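Local coordinates for lipoprotein (Clostridium difficile, PDB 4OTE), which probably serves as the methionine-binding lipoprotein of a membrane transport system, holding selenomethionine in its ligand pocket in this crystal form, at residues P45-A48 / L49-E53; L220-D223 / K224-S227. All coordinates share one frame; numbering follows the deposited sequence.

Contact 1: residues P45-A48 / L49-E53; sequences PNEA and LNNGE
N51 and E47, one helical turn apart, meet through backbone and side chain at once. The main-chain bond from N51 N to E47 O is short, 2.7 Å. With chi1 at -65°, the amide of N51 folds back over that same carbonyl, bringing CG within 3.0 Å of E47 O; this is contact without a further hydrogen bond, since the N-H of ND2 is not directed at the oxygen. The E47 carboxylate passes obliquely, its plane turned 60° from the amide, with OE1 3.8 Å from N51 ND2, while its OE2 is bonded to Y74 OH. Two more backbone bonds continue the helical ladder, L49 N to P45 O at 3.0 Å and N50 N to N46 O at 2.9 Å.

The last turn of helix 44-51 closes in a Schellman motif with G52 as the C-prime residue, its phi positive at 102°. E53 N reaches back to A48 O at 3.0 Å, and a weak bond joins G52 N to L49 O. Glycine suits the position because a CB at these backbone angles would press on the preceding carbonyl oxygen.

Side-chain contact at the helix end is slight: the extended E53 chain returns alongside it, and its carboxylate OE1 lies 3.7 Å from the methyl CB of A48. The apolar packing faces outward from the turn, with L49 and N46 on I76 of strand 76-84 and P45 and A48 on F39.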
ATOM      1  N   PRO A  45       7.760   4.391  10.105  1.00 29.85           N
ATOM      2  CA  PRO A  45       7.588   3.061  10.707  1.00 28.24           C
ATOM      3  C   PRO A  45       8.839   2.186  10.664  1.00 28.17           C
ATOM      4  O   PRO A  45       9.099   1.453  11.618  1.00 27.06           O
ATOM      5  CB  PRO A  45       6.473   2.429   9.865  1.00 27.57           C
ATOM      6  CG  PRO A  45       5.710   3.582   9.314  1.00 28.00           C
ATOM      7  CD  PRO A  45       6.726   4.666   9.085  1.00 28.83           C
ATOM      8  N   ASN A  46       9.591   2.257   9.565  1.00 28.48           N
ATOM      9  CA  ASN A  46      10.834   1.497   9.428  1.00 29.59           C
ATOM     10  C   ASN A  46      11.950   2.030  10.319  1.00 32.13           C
ATOM     11  O   ASN A  46      12.707   1.248  10.893  1.00 33.49           O
ATOM     12  CB  ASN A  46      11.297   1.450   7.968  1.00 29.84           C
ATOM     13  CG  ASN A  46      10.521   0.439   7.138  1.00 27.73           C
ATOM     14  OD1 ASN A  46      10.013  -0.555   7.658  1.00 27.14           O
ATOM     15  ND2 ASN A  46      10.444   0.679   5.841  1.00 27.09           N
ATOM     16  N   GLU A  47      12.048   3.356  10.437  1.00 34.27           N
ATOM     17  CA  GLU A  47      12.981   3.977  11.377  1.00 35.26           C
ATOM     18  C   GLU A  47      12.740   3.419  12.767  1.00 31.39           C
ATOM     19  O   GLU A  47      13.643   2.869  13.392  1.00 29.78           O
ATOM     20  CB  GLU A  47      12.810   5.501  11.409  1.00 39.85           C
ATOM     21  CG  GLU A  47      13.476   6.242  10.260  1.00 45.96           C
ATOM     22  CD  GLU A  47      14.996   6.214  10.320  1.00 50.88           C
ATOM     23  OE1 GLU A  47      15.557   6.054  11.429  1.00 57.21           O
ATOM     24  OE2 GLU A  47      15.632   6.356   9.252  1.00 50.27           O
ATOM     25  N   ALA A  48      11.500   3.545  13.226  1.00 30.61           N
ATOM     26  CA  ALA A  48      11.107   3.064  14.543  1.00 29.69           C
ATOM     27  C   ALA A  48      11.454   1.592  14.721  1.00 29.10           C
ATOM     28  O   ALA A  48      11.960   1.192  15.772  1.00 28.32           O
ATOM     29  CB  ALA A  48       9.619   3.291  14.758  1.00 29.41           C
ATOM     30  N   LEU A  49      11.192   0.790  13.691  1.00 27.87           N
ATOM     31  CA  LEU A  49      11.509  -0.634  13.741  1.00 28.83           C
ATOM     32  C   LEU A  49      13.016  -0.871  13.899  1.00 30.32           C
ATOM     33  O   LEU A  49      13.445  -1.684  14.718  1.00 30.70           O
ATOM     34  CB  LEU A  49      10.989  -1.347  12.488  1.00 27.76           C
ATOM     35  CG  LEU A  49      11.280  -2.844  12.374  1.00 27.17           C
ATOM     36  CD1 LEU A  49      10.715  -3.592  13.571  1.00 27.22           C
ATOM     37  CD2 LEU A  49      10.727  -3.412  11.073  1.00 26.20           C
ATOM     38  N   ASN A  50      13.815  -0.157  13.114  1.00 32.55           N
ATOM     39  CA  ASN A  50      15.261  -0.329  13.153  1.00 35.38           C
ATOM     40  C   ASN A  50      15.871   0.234  14.439  1.00 37.39           C
ATOM     41  O   ASN A  50      16.843  -0.312  14.957  1.00 39.02           O
ATOM     42  CB  ASN A  50      15.900   0.318  11.929  1.00 37.41           C
ATOM     43  CG  ASN A  50      17.311  -0.181  11.677  1.00 38.99           C
ATOM     44  OD1 ASN A  50      17.541  -1.380  11.498  1.00 39.02           O
ATOM     45  ND2 ASN A  50      18.261   0.739  11.642  1.00 41.25           N
ATOM     46  N   ASN A  51      15.285   1.318  14.947  1.00 38.83           N
ATOM     47  CA  ASN A  51      15.684   1.916  16.226  1.00 41.31           C
ATOM     48  C   ASN A  51      15.461   0.988  17.412  1.00 37.78           C
ATOM     49  O   ASN A  51      16.178   1.074  18.398  1.00 38.82           O
ATOM     50  CB  ASN A  51      14.895   3.210  16.499  1.00 43.83           C
ATOM     51  CG  ASN A  51      15.196   4.319  15.505  1.00 49.97           C
ATOM     52  OD1 ASN A  51      14.538   5.359  15.520  1.00 54.44           O
ATOM     53  ND2 ASN A  51      16.179   4.105  14.633  1.00 53.74           N
ATOM     54  N   GLY A  52      14.448   0.129  17.326  1.00 35.41           N
ATOM     55  CA  GLY A  52      14.083  -0.756  18.430  1.00 33.95           C
ATOM     56  C   GLY A  52      12.865  -0.297  19.217  1.00 32.97           C
ATOM     57  O   GLY A  52      12.544  -0.877  20.253  1.00 33.70           O
ATOM     58  N   GLU A  53      12.179   0.736  18.732  1.00 32.00           N
ATOM     59  CA  GLU A  53      11.013   1.275  19.430  1.00 31.94           C
ATOM     60  C   GLU A  53       9.807   0.337  19.331  1.00 30.34           C
ATOM     61  O   GLU A  53       8.995   0.266  20.250  1.00 30.66           O
ATOM     62  CB  GLU A  53      10.639   2.652  18.873  1.00 33.57           C
ATOM     63  CG  GLU A  53       9.628   3.386  19.737  1.00 35.70           C
ATOM     64  CD  GLU A  53       9.156   4.705  19.154  1.00 37.65           C
ATOM     65  OE1 GLU A  53       9.464   5.025  17.989  1.00 37.17           O
ATOM     66  OE2 GLU A  53       8.446   5.429  19.881  1.00 38.89           O
TER

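Contact 2: residues L220-D223 / K224-S227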
ATOM      1  N   LEU A 220      -2.153 -13.163  12.273  1.00 25.93           N
ATOM      2  CA  LEU A 220      -2.366 -12.385  11.046  1.00 26.22           C
ATOM      3  C   LEU A 220      -2.691 -13.242   9.817  1.00 25.40           C
ATOM      4  O   LEU A 220      -3.185 -12.723   8.820  1.00 25.09           O
ATOM      5  CB  LEU A 220      -1.168 -11.476  10.750  1.00 26.22           C
ATOM      6  CG  LEU A 220      -1.162 -10.141  11.497  1.00 25.89           C
ATOM      7  CD1 LEU A 220       0.241  -9.551  11.530  1.00 26.53           C
ATOM      8  CD2 LEU A 220      -2.141  -9.162  10.867  1.00 24.61           C
ATOM      9  N   THR A 221      -2.407 -14.541   9.893  1.00 25.63           N
ATOM     10  CA  THR A 221      -2.784 -15.486   8.844  1.00 25.08           C
ATOM     11  C   THR A 221      -3.921 -16.415   9.307  1.00 25.40           C
ATOM     12  O   THR A 221      -4.183 -17.435   8.680  1.00 25.78           O
ATOM     13  CB  THR A 221      -1.574 -16.326   8.391  1.00 25.80           C
ATOM     14  OG1 THR A 221      -0.994 -16.987   9.520  1.00 27.04           O
ATOM     15  CG2 THR A 221      -0.522 -15.443   7.746  1.00 26.55           C
ATOM     16  N   SER A 222      -4.603 -16.048  10.391  1.00 24.75           N
ATOM     17  CA  SER A 222      -5.697 -16.859  10.937  1.00 25.95           C
ATOM     18  C   SER A 222      -6.973 -16.715  10.122  1.00 25.80           C
ATOM     19  O   SER A 222      -7.119 -15.776   9.346  1.00 25.51           O
ATOM     20  CB  SER A 222      -5.992 -16.442  12.384  1.00 26.22           C
ATOM     21  OG  SER A 222      -6.504 -15.116  12.443  1.00 25.20           O
ATOM     22  N   ASP A 223      -7.912 -17.634  10.330  1.00 27.20           N
ATOM     23  CA  ASP A 223      -9.242 -17.518   9.734  1.00 28.64           C
ATOM     24  C   ASP A 223      -9.941 -16.225  10.167  1.00 28.19           C
ATOM     25  O   ASP A 223     -10.673 -15.621   9.385  1.00 27.29           O
ATOM     26  CB  ASP A 223     -10.114 -18.718  10.107  1.00 30.53           C
ATOM     27  CG  ASP A 223      -9.651 -20.013   9.461  1.00 32.01           C
ATOM     28  OD1 ASP A 223      -8.813 -19.995   8.537  1.00 30.32           O
ATOM     29  OD2 ASP A 223     -10.150 -21.080   9.874  1.00 35.70           O
ATOM     30  N   LYS A 224      -9.719 -15.814  11.414  1.00 29.07           N
ATOM     31  CA  LYS A 224     -10.275 -14.559  11.921  1.00 30.06           C
ATOM     32  C   LYS A 224      -9.739 -13.356  11.132  1.00 27.97           C
ATOM     33  O   LYS A 224     -10.496 -12.450  10.772  1.00 26.32           O
ATOM     34  CB  LYS A 224      -9.968 -14.406  13.418  1.00 31.93           C
ATOM     35  CG  LYS A 224     -10.484 -13.123  14.062  1.00 33.49           C
ATOM     36  CD  LYS A 224     -11.991 -12.986  13.921  1.00 37.68           C
ATOM     37  CE  LYS A 224     -12.516 -11.778  14.679  1.00 40.73           C
ATOM     38  NZ  LYS A 224     -13.968 -11.576  14.414  1.00 43.30           N
ATOM     39  N   ALA A 225      -8.438 -13.360  10.860  1.00 28.16           N
ATOM     40  CA  ALA A 225      -7.804 -12.292  10.084  1.00 27.50           C
ATOM     41  C   ALA A 225      -8.365 -12.216   8.665  1.00 28.41           C
ATOM     42  O   ALA A 225      -8.587 -11.118   8.139  1.00 26.72           O
ATOM     43  CB  ALA A 225      -6.296 -12.492  10.042  1.00 27.62           C
ATOM     44  N   ARG A 226      -8.594 -13.379   8.053  1.00 29.11           N
ATOM     45  CA  ARG A 226      -9.125 -13.437   6.690  1.00 30.45           C
ATOM     46  C   ARG A 226     -10.537 -12.860   6.636  1.00 29.91           C
ATOM     47  O   ARG A 226     -10.833 -12.030   5.780  1.00 27.65           O
ATOM     48  CB  ARG A 226      -9.126 -14.871   6.140  1.00 32.41           C
ATOM     49  CG  ARG A 226      -9.405 -14.933   4.642  1.00 34.65           C
ATOM     50  CD  ARG A 226      -9.557 -16.349   4.119  1.00 35.62           C
ATOM     51  NE  ARG A 226      -8.346 -17.146   4.314  1.00 39.19           N
ATOM     52  CZ  ARG A 226      -8.203 -18.145   5.190  1.00 43.19           C
ATOM     53  NH1 ARG A 226      -9.199 -18.515   5.998  1.00 45.69           N
ATOM     54  NH2 ARG A 226      -7.044 -18.793   5.261  1.00 42.72           N
ATOM     55  N   SER A 227     -11.397 -13.296   7.551  1.00 31.03           N
ATOM     56  CA  SER A 227     -12.782 -12.825   7.576  1.00 33.45           C
ATOM     57  C   SER A 227     -12.869 -11.335   7.920  1.00 32.68           C
ATOM     58  O   SER A 227     -13.702 -10.626   7.362  1.00 34.44           O
ATOM     59  CB  SER A 227     -13.639 -13.663   8.535  1.00 35.03           C
ATOM     60  OG  SER A 227     -13.168 -13.568   9.862  1.00 38.33           O
TER
HETATM   61  O   HOH W   1     -11.477 -17.338   7.261  1.00 34.83           O
HETATM   62  O   HOH W   2      -7.606 -21.638   5.928  1.00 48.68           O
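The carboxylate of D223 and the guanidinium of R226 run next to each other in the same direction, with their planes 50° apart. D223 OD1 sits at the guanidinium edge, 18° out of its plane, and forms a salt bridge with R226 NH1 at 3.0 Å; seen from the acid, NH1 comes from above the carboxylate plane, so the two groups do not form a flat, two-pronged pair. Water 1 links R226 NH1 to the backbone O of D223, and water 2 accepts from R226 NH2 while giving a weak bond to D223 OD1. NH2 also forms a salt bridge with the C-terminal carboxylate of F241. A zinc ion touches the D223 side chain, which belongs to a zinc site seen for this protein.

These groups stand on the first turn of helix 223-233, for which S222 is the N-cap. Its OG accepts from A225 N at 3.1 Å, and a chi1 of 66° turns the hydroxyl back over the backbone, where it meets the A225 N-H. The same OG is also hydrogen-bonded to V219 O, tying the cap to the end of helix 211-220.

Backbone bonds then establish the helical pattern: R226 N to S222 O at 3.1 Å and S227 N to D223 O at 3.0 Å. Against the preceding turn, the methyl CB of A225 comes 3.4 Å from L220 O, while L220 itself packs on L23.

How the contacts relate
The two contacts illustrate opposite ends of helices: contact 1 closes helix 44-51, and contact 2 opens helix 223-233 just after helix 211-220. Contact 1 is complete long before contact 2 begins, and both belong to the NlpA lipoprotein region of the chain. Their centres are 26 Å apart and their nearest atoms about 12 Å apart, so neither touches the other. Each lies about 19 Å from the centre of the chain. One mixed beta-sheet relates them: helix 44-51 leans on its strands 33-39 and 76-84, and helix 223-233 leads into its strand 238-239. Early and late parts of the chain thus meet in one sheet, the first helix by packing on it and the second by running on into one of its strands.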